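Local coordinates for protein neurotoxin (Clostridium botulinum, PDB 2QN0) that probably acts as a zinc-dependent protease, the light chain of type C botulinum neurotoxin, cleaving SNARE proteins, at residues D23-K35 / I46-L58. Numbering follows the deposited sequence.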
ATOM      1  N   ASP A  23      10.867 -16.426   0.284  1.00 22.76           N
ATOM      2  CA  ASP A  23      11.361 -16.272   1.646  1.00 24.42           C
ATOM      3  C   ASP A  23      11.804 -14.814   1.684  1.00 24.42           C
ATOM      4  O   ASP A  23      12.832 -14.463   1.108  1.00 23.78           O
ATOM      5  CB  ASP A  23      12.567 -17.169   1.918  1.00 26.94           C
ATOM      6  CG  ASP A  23      12.998 -17.130   3.372  1.00 30.28           C
ATOM      7  OD1 ASP A  23      12.809 -16.076   4.019  1.00 30.49           O
ATOM      8  OD2 ASP A  23      13.533 -18.144   3.867  1.00 31.54           O
ATOM      9  N   THR A  24      11.022 -13.969   2.344  1.00 23.79           N
ATOM     10  CA  THR A  24      11.334 -12.544   2.422  1.00 24.91           C
ATOM     11  C   THR A  24      12.326 -12.207   3.526  1.00 25.69           C
ATOM     12  O   THR A  24      12.884 -11.109   3.546  1.00 26.94           O
ATOM     13  CB  THR A  24      10.066 -11.721   2.684  1.00 24.24           C
ATOM     14  OG1 THR A  24       9.550 -12.056   3.977  1.00 22.36           O
ATOM     15  CG2 THR A  24       9.009 -12.017   1.636  1.00 24.03           C
ATOM     16  N   HIS A  25      12.536 -13.148   4.442  1.00 25.28           N
ATOM     17  CA  HIS A  25      13.441 -12.943   5.568  1.00 27.66           C
ATOM     18  C   HIS A  25      12.938 -11.798   6.438  1.00 26.79           C
ATOM     19  O   HIS A  25      13.723 -11.128   7.108  1.00 27.51           O
ATOM     20  CB  HIS A  25      14.855 -12.628   5.071  1.00 29.55           C
ATOM     21  CG  HIS A  25      15.483 -13.743   4.298  1.00 32.92           C
ATOM     22  ND1 HIS A  25      15.751 -14.975   4.855  1.00 33.85           N
ATOM     23  CD2 HIS A  25      15.872 -13.824   3.004  1.00 33.50           C
ATOM     24  CE1 HIS A  25      16.277 -15.766   3.938  1.00 34.32           C
ATOM     25  NE2 HIS A  25      16.361 -15.092   2.806  1.00 34.38           N
ATOM     26  N   LEU A  26      11.625 -11.581   6.431  1.00 24.13           N
ATOM     27  CA  LEU A  26      11.030 -10.505   7.218  1.00 23.95           C
ATOM     28  C   LEU A  26       9.803 -10.909   8.029  1.00 23.95           C
ATOM     29  O   LEU A  26       9.452 -10.235   8.995  1.00 24.36           O
ATOM     30  CB  LEU A  26      10.655  -9.335   6.304  1.00 23.32           C
ATOM     31  CG  LEU A  26      11.815  -8.537   5.699  1.00 23.66           C
ATOM     32  CD1 LEU A  26      11.296  -7.632   4.599  1.00 23.21           C
ATOM     33  CD2 LEU A  26      12.502  -7.722   6.791  1.00 24.22           C
ATOM     34  N   ASN A  27       9.151 -12.004   7.645  1.00 22.67           N
ATOM     35  CA  ASN A  27       7.949 -12.440   8.356  1.00 22.04           C
ATOM     36  C   ASN A  27       8.286 -13.361   9.526  1.00 23.78           C
ATOM     37  O   ASN A  27       8.578 -14.543   9.332  1.00 23.99           O
ATOM     38  CB  ASN A  27       6.997 -13.155   7.390  1.00 20.73           C
ATOM     39  CG  ASN A  27       5.609 -13.343   7.972  1.00 19.69           C
ATOM     40  OD1 ASN A  27       5.369 -13.048   9.144  1.00 20.60           O
ATOM     41  ND2 ASN A  27       4.685 -13.844   7.153  1.00 19.41           N
ATOM     42  N   THR A  28       8.234 -12.821  10.740  1.00 23.31           N
ATOM     43  CA  THR A  28       8.553 -13.605  11.933  1.00 25.10           C
ATOM     44  C   THR A  28       7.549 -14.723  12.192  1.00 25.62           C
ATOM     45  O   THR A  28       7.785 -15.598  13.023  1.00 26.93           O
ATOM     46  CB  THR A  28       8.634 -12.711  13.191  1.00 25.27           C
ATOM     47  OG1 THR A  28       7.352 -12.129  13.454  1.00 24.65           O
ATOM     48  CG2 THR A  28       9.658 -11.608  12.991  1.00 25.17           C
ATOM     49  N   LEU A  29       6.425 -14.692  11.487  1.00 24.05           N
ATOM     50  CA  LEU A  29       5.399 -15.720  11.639  1.00 25.52           C
ATOM     51  C   LEU A  29       5.665 -16.907  10.718  1.00 26.70           C
ATOM     52  O   LEU A  29       5.095 -17.985  10.902  1.00 28.24           O
ATOM     53  CB  LEU A  29       4.018 -15.141  11.318  1.00 22.40           C
ATOM     54  CG  LEU A  29       3.362 -14.217  12.345  1.00 21.26           C
ATOM     55  CD1 LEU A  29       2.178 -13.501  11.712  1.00 22.19           C
ATOM     56  CD2 LEU A  29       2.907 -15.031  13.546  1.00 21.36           C
ATOM     57  N   ALA A  30       6.532 -16.713   9.731  1.00 28.46           N
ATOM     58  CA  ALA A  30       6.832 -17.770   8.769  1.00 30.74           C
ATOM     59  C   ALA A  30       8.082 -18.572   9.106  1.00 32.78           C
ATOM     60  O   ALA A  30       9.159 -18.011   9.301  1.00 33.46           O
ATOM     61  CB  ALA A  30       6.959 -17.175   7.373  1.00 28.61           C
ATOM     62  N   ASN A  31       7.927 -19.893   9.167  1.00 34.55           N
ATOM     63  CA  ASN A  31       9.044 -20.780   9.468  1.00 36.94           C
ATOM     64  C   ASN A  31       9.529 -21.478   8.201  1.00 36.21           C
ATOM     65  O   ASN A  31      10.582 -22.114   8.195  1.00 37.45           O
ATOM     66  CB  ASN A  31       8.630 -21.821  10.513  1.00 41.12           C
ATOM     67  CG  ASN A  31       8.209 -21.190  11.827  1.00 46.29           C
ATOM     68  OD1 ASN A  31       7.190 -20.502  11.902  1.00 49.22           O
ATOM     69  ND2 ASN A  31       8.997 -21.415  12.871  1.00 49.23           N
ATOM     70  N   GLU A  32       8.747 -21.361   7.131  1.00 33.43           N
ATOM     71  CA  GLU A  32       9.102 -21.952   5.845  1.00 31.97           C
ATOM     72  C   GLU A  32       8.677 -20.996   4.730  1.00 29.14           C
ATOM     73  O   GLU A  32       7.946 -20.037   4.977  1.00 27.05           O
ATOM     74  CB  GLU A  32       8.421 -23.316   5.667  1.00 34.76           C
ATOM     75  CG  GLU A  32       6.904 -23.292   5.704  1.00 39.63           C
ATOM     76  CD  GLU A  32       6.299 -24.653   5.396  1.00 43.71           C
ATOM     77  OE1 GLU A  32       6.678 -25.639   6.063  1.00 44.13           O
ATOM     78  OE2 GLU A  32       5.445 -24.738   4.490  1.00 45.39           O
ATOM     79  N   PRO A  33       9.146 -21.231   3.494  1.00 26.40           N
ATOM     80  CA  PRO A  33       8.782 -20.358   2.371  1.00 24.99           C
ATOM     81  C   PRO A  33       7.274 -20.152   2.261  1.00 23.89           C
ATOM     82  O   PRO A  33       6.492 -21.049   2.579  1.00 22.89           O
ATOM     83  CB  PRO A  33       9.363 -21.095   1.170  1.00 24.06           C
ATOM     84  CG  PRO A  33      10.615 -21.687   1.745  1.00 25.98           C
ATOM     85  CD  PRO A  33      10.125 -22.246   3.068  1.00 26.42           C
ATOM     86  N   GLU A  34       6.876 -18.966   1.809  1.00 20.23           N
ATOM     87  CA  GLU A  34       5.464 -18.627   1.665  1.00 19.51           C
ATOM     88  C   GLU A  34       5.046 -18.575   0.204  1.00 18.11           C
ATOM     89  O   GLU A  34       5.741 -17.990  -0.627  1.00 18.15           O
ATOM     90  CB  GLU A  34       5.185 -17.270   2.319  1.00 19.88           C
ATOM     91  CG  GLU A  34       5.445 -17.235   3.811  1.00 21.37           C
ATOM     92  CD  GLU A  34       5.281 -15.838   4.390  1.00 22.47           C
ATOM     93  OE1 GLU A  34       6.253 -15.054   4.358  1.00 23.85           O
ATOM     94  OE2 GLU A  34       4.174 -15.524   4.862  1.00 24.22           O
ATOM     95  N   LYS A  35       3.904 -19.180  -0.111  1.00 18.39           N
ATOM     96  CA  LYS A  35       3.411 -19.186  -1.483  1.00 18.33           C
ATOM     97  C   LYS A  35       2.989 -17.769  -1.871  1.00 18.67           C
ATOM     98  O   LYS A  35       2.249 -17.114  -1.137  1.00 18.33           O
ATOM     99  CB  LYS A  35       2.231 -20.154  -1.621  1.00 19.32           C
ATOM    100  CG  LYS A  35       1.877 -20.490  -3.064  1.00 19.86           C
ATOM    101  CD  LYS A  35       0.908 -21.662  -3.131  1.00 21.72           C
ATOM    102  CE  LYS A  35       0.611 -22.055  -4.571  1.00 21.25           C
ATOM    103  NZ  LYS A  35      -0.284 -23.246  -4.628  1.00 21.77           N
ATOM    104  N   ILE A  46       1.100 -12.248  -0.957  1.00 16.09           N
ATOM    105  CA  ILE A  46       1.356 -13.431  -0.136  1.00 17.48           C
ATOM    106  C   ILE A  46       0.206 -13.368   0.864  1.00 18.43           C
ATOM    107  O   ILE A  46       0.229 -12.565   1.798  1.00 18.28           O
ATOM    108  CB  ILE A  46       2.698 -13.342   0.610  1.00 16.08           C
ATOM    109  CG1 ILE A  46       3.848 -13.244  -0.396  1.00 17.69           C
ATOM    110  CG2 ILE A  46       2.881 -14.579   1.492  1.00 18.57           C
ATOM    111  CD1 ILE A  46       5.219 -13.094   0.248  1.00 17.41           C
ATOM    112  N   PRO A  47      -0.829 -14.203   0.663  1.00 18.65           N
ATOM    113  CA  PRO A  47      -2.028 -14.272   1.508  1.00 18.72           C
ATOM    114  C   PRO A  47      -1.833 -14.842   2.911  1.00 19.18           C
ATOM    115  O   PRO A  47      -2.631 -15.666   3.356  1.00 21.17           O
ATOM    116  CB  PRO A  47      -2.992 -15.141   0.685  1.00 19.88           C
ATOM    117  CG  PRO A  47      -2.368 -15.234  -0.687  1.00 24.78           C
ATOM    118  CD  PRO A  47      -0.900 -15.210  -0.406  1.00 19.72           C
ATOM    119  N   ASP A  48      -0.787 -14.403   3.606  1.00 18.84           N
ATOM    120  CA  ASP A  48      -0.503 -14.885   4.959  1.00 17.84           C
ATOM    121  C   ASP A  48      -0.491 -13.739   5.967  1.00 20.36           C
ATOM    122  O   ASP A  48      -0.345 -12.574   5.594  1.00 18.29           O
ATOM    123  CB  ASP A  48       0.884 -15.534   5.038  1.00 19.25           C
ATOM    124  CG  ASP A  48       1.058 -16.704   4.099  1.00 21.21           C
ATOM    125  OD1 ASP A  48       0.059 -17.193   3.530  1.00 24.41           O
ATOM    126  OD2 ASP A  48       2.220 -17.137   3.945  1.00 22.54           O
ATOM    127  N   ARG A  49      -0.630 -14.073   7.248  1.00 17.81           N
ATOM    128  CA  ARG A  49      -0.554 -13.058   8.293  1.00 19.05           C
ATOM    129  C   ARG A  49       0.928 -12.682   8.310  1.00 19.05           C
ATOM    130  O   ARG A  49       1.786 -13.513   7.998  1.00 19.03           O
ATOM    131  CB  ARG A  49      -0.992 -13.629   9.650  1.00 20.07           C
ATOM    132  CG  ARG A  49      -2.475 -13.984   9.723  1.00 19.25           C
ATOM    133  CD  ARG A  49      -3.363 -12.751   9.524  1.00 20.57           C
ATOM    134  NE  ARG A  49      -3.321 -11.842  10.672  1.00 20.99           N
ATOM    135  CZ  ARG A  49      -3.987 -12.039  11.807  1.00 24.20           C
ATOM    136  NH1 ARG A  49      -4.754 -13.113  11.950  1.00 22.74           N
ATOM    137  NH2 ARG A  49      -3.889 -11.162  12.800  1.00 21.65           N
ATOM    138  N   PHE A  50       1.228 -11.437   8.674  1.00 19.25           N
ATOM    139  CA  PHE A  50       2.602 -10.936   8.671  1.00 19.06           C
ATOM    140  C   PHE A  50       2.966 -10.260   9.991  1.00 19.03           C
ATOM    141  O   PHE A  50       2.144  -9.574  10.591  1.00 19.70           O
ATOM    142  CB  PHE A  50       2.748  -9.923   7.520  1.00 17.60           C
ATOM    143  CG  PHE A  50       4.139  -9.360   7.351  1.00 18.48           C
ATOM    144  CD1 PHE A  50       5.119 -10.074   6.668  1.00 20.31           C
ATOM    145  CD2 PHE A  50       4.452  -8.093   7.836  1.00 19.62           C
ATOM    146  CE1 PHE A  50       6.392  -9.535   6.466  1.00 21.24           C
ATOM    147  CE2 PHE A  50       5.724  -7.542   7.640  1.00 18.30           C
ATOM    148  CZ  PHE A  50       6.695  -8.266   6.953  1.00 19.59           C
ATOM    149  N   SER A  51       4.200 -10.453  10.441  1.00 19.46           N
ATOM    150  CA  SER A  51       4.646  -9.820  11.676  1.00 20.66           C
ATOM    151  C   SER A  51       6.129  -9.498  11.640  1.00 21.68           C
ATOM    152  O   SER A  51       6.906 -10.160  10.948  1.00 20.41           O
ATOM    153  CB  SER A  51       4.352 -10.708  12.886  1.00 23.90           C
ATOM    154  OG  SER A  51       4.802 -10.082  14.080  1.00 23.01           O
ATOM    155  N   ARG A  52       6.509  -8.465  12.384  1.00 22.73           N
ATOM    156  CA  ARG A  52       7.898  -8.039  12.474  1.00 24.92           C
ATOM    157  C   ARG A  52       8.390  -8.194  13.910  1.00 27.15           C
ATOM    158  O   ARG A  52       9.550  -7.916  14.209  1.00 27.41           O
ATOM    159  CB  ARG A  52       8.033  -6.578  12.034  1.00 24.35           C
ATOM    160  CG  ARG A  52       7.808  -6.361  10.541  1.00 23.78           C
ATOM    161  CD  ARG A  52       8.895  -7.062   9.743  1.00 24.74           C
ATOM    162  NE  ARG A  52      10.212  -6.556  10.111  1.00 27.23           N
ATOM    163  CZ  ARG A  52      11.234  -7.323  10.473  1.00 28.13           C
ATOM    164  NH1 ARG A  52      11.100  -8.642  10.514  1.00 26.84           N
ATOM    165  NH2 ARG A  52      12.390  -6.766  10.803  1.00 29.46           N
ATOM    166  N   ASN A  53       7.505  -8.648  14.791  1.00 29.34           N
ATOM    167  CA  ASN A  53       7.858  -8.837  16.197  1.00 33.09           C
ATOM    168  C   ASN A  53       8.425 -10.227  16.472  1.00 34.35           C
ATOM    169  O   ASN A  53       7.907 -11.228  15.977  1.00 35.12           O
ATOM    170  CB  ASN A  53       6.633  -8.619  17.089  1.00 33.42           C
ATOM    171  CG  ASN A  53       6.102  -7.204  17.020  1.00 35.81           C
ATOM    172  OD1 ASN A  53       6.838  -6.240  17.238  1.00 37.48           O
ATOM    173  ND2 ASN A  53       4.815  -7.070  16.723  1.00 34.68           N
ATOM    174  N   SER A  54       9.490 -10.287  17.266  1.00 36.30           N
ATOM    175  CA  SER A  54      10.092 -11.567  17.617  1.00 38.34           C
ATOM    176  C   SER A  54       9.086 -12.306  18.499  1.00 38.79           C
ATOM    177  O   SER A  54       8.334 -11.676  19.243  1.00 38.41           O
ATOM    178  CB  SER A  54      11.403 -11.347  18.375  1.00 38.89           C
ATOM    179  OG  SER A  54      11.197 -10.550  19.527  1.00 41.07           O
ATOM    180  N   ASN A  55       9.066 -13.633  18.411  1.00 39.92           N
ATOM    181  CA  ASN A  55       8.125 -14.428  19.200  1.00 40.16           C
ATOM    182  C   ASN A  55       6.731 -13.823  19.041  1.00 38.85           C
ATOM    183  O   ASN A  55       6.069 -13.494  20.026  1.00 38.85           O
ATOM    184  CB  ASN A  55       8.519 -14.410  20.680  1.00 43.47           C
ATOM    185  CG  ASN A  55       9.955 -14.833  20.908  1.00 46.17           C
ATOM    186  OD1 ASN A  55      10.352 -15.944  20.556  1.00 48.82           O
ATOM    187  ND2 ASN A  55      10.744 -13.946  21.501  1.00 48.06           N
ATOM    188  N   PRO A  56       6.264 -13.676  17.791  1.00 36.85           N
ATOM    189  CA  PRO A  56       4.946 -13.100  17.518  1.00 35.65           C
ATOM    190  C   PRO A  56       3.757 -13.850  18.115  1.00 35.14           C
ATOM    191  O   PRO A  56       3.785 -15.070  18.285  1.00 34.88           O
ATOM    192  CB  PRO A  56       4.900 -13.064  15.993  1.00 34.78           C
ATOM    193  CG  PRO A  56       5.690 -14.272  15.617  1.00 36.06           C
ATOM    194  CD  PRO A  56       6.881 -14.174  16.547  1.00 35.93           C
ATOM    195  N   ASN A  57       2.712 -13.092  18.426  1.00 34.26           N
ATOM    196  CA  ASN A  57       1.484 -13.632  18.993  1.00 35.19           C
ATOM    197  C   ASN A  57       0.331 -12.839  18.381  1.00 34.14           C
ATOM    198  O   ASN A  57       0.313 -11.610  18.456  1.00 34.65           O
ATOM    199  CB  ASN A  57       1.487 -13.460  20.515  1.00 37.38           C
ATOM    200  CG  ASN A  57       0.338 -14.182  21.185  1.00 40.64           C
ATOM    201  OD1 ASN A  57      -0.819 -14.023  20.800  1.00 42.65           O
ATOM    202  ND2 ASN A  57       0.651 -14.977  22.202  1.00 42.75           N
ATOM    203  N   LEU A  58      -0.624 -13.536  17.774  1.00 32.82           N
ATOM    204  CA  LEU A  58      -1.759 -12.871  17.140  1.00 32.61           C
ATOM    205  C   LEU A  58      -2.989 -12.767  18.040  1.00 33.40           C
ATOM    206  O   LEU A  58      -4.066 -12.379  17.585  1.00 31.90           O
ATOM    207  CB  LEU A  58      -2.128 -13.595  15.841  1.00 30.51           C
ATOM    208  CG  LEU A  58      -0.999 -13.713  14.809  1.00 30.12           C
ATOM    209  CD1 LEU A  58      -1.498 -14.469  13.580  1.00 29.07           C
ATOM    210  CD2 LEU A  58      -0.509 -12.325  14.421  1.00 29.49           C
TER
HETATM  211  O   HOH W   1       0.959 -18.419   1.195  1.00 20.06           O
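Asn27 meets the backbone of Arg49 to Ser51 with both ends of its side-chain amide, which suits a residue able to donate and accept at once. Its ND2 gives a hydrogen to Arg49 O (3.0 Å), in the carbonyl plane and on a lone pair, and another to Glu34 OE2, which it reaches from above the carboxylate plane. Its OD1 accepts from Ser51 N (3.1 Å) and, at the opposite face of the amide, from Leu29 N. CG lies anti to the backbone N (chi1 -167°), carrying the amide past the Phe50 ring, the two planes 46° apart.

The neighbouring bonds use backbone oxygens. Thr28 N donates to Ser51 O at 3.0 Å, while Thr28 OG1 gives its proton to Asn53 O (2.7 Å), a bond open to a short hydroxyl held close to the main chain. Arg52 folds back through bends at chi2 and chi3, bringing NH1 to Leu26 O at 2.7 Å and laying its guanidinium against Leu26 CD2, which sits over the centre of one face.

The bond from Leu29 N closes an Asx turn, overlapping the type I turn of Asn27 to Ala30, within the connection between antiparallel strands 19-23 and 34-38 of the protease's mixed sheet. The loop leaving strand 43-46 runs past this connection.

Among the apolar contacts, branched Leu29 spreads its methyls: CD2 packs on Pro56 CG (3.6 Å), CD1 on Leu58 CD2. Ile46 CG2 rests on Glu34 CB.

Two acids meet where Glu34 OE2 lies 2.7 Å from Asp48 OD2, so one probably holds a proton. Asp48 OD1 takes a hydrogen from a water that also donates to Lys35 O, and forms a salt bridge with Lys83 of helix 80-97.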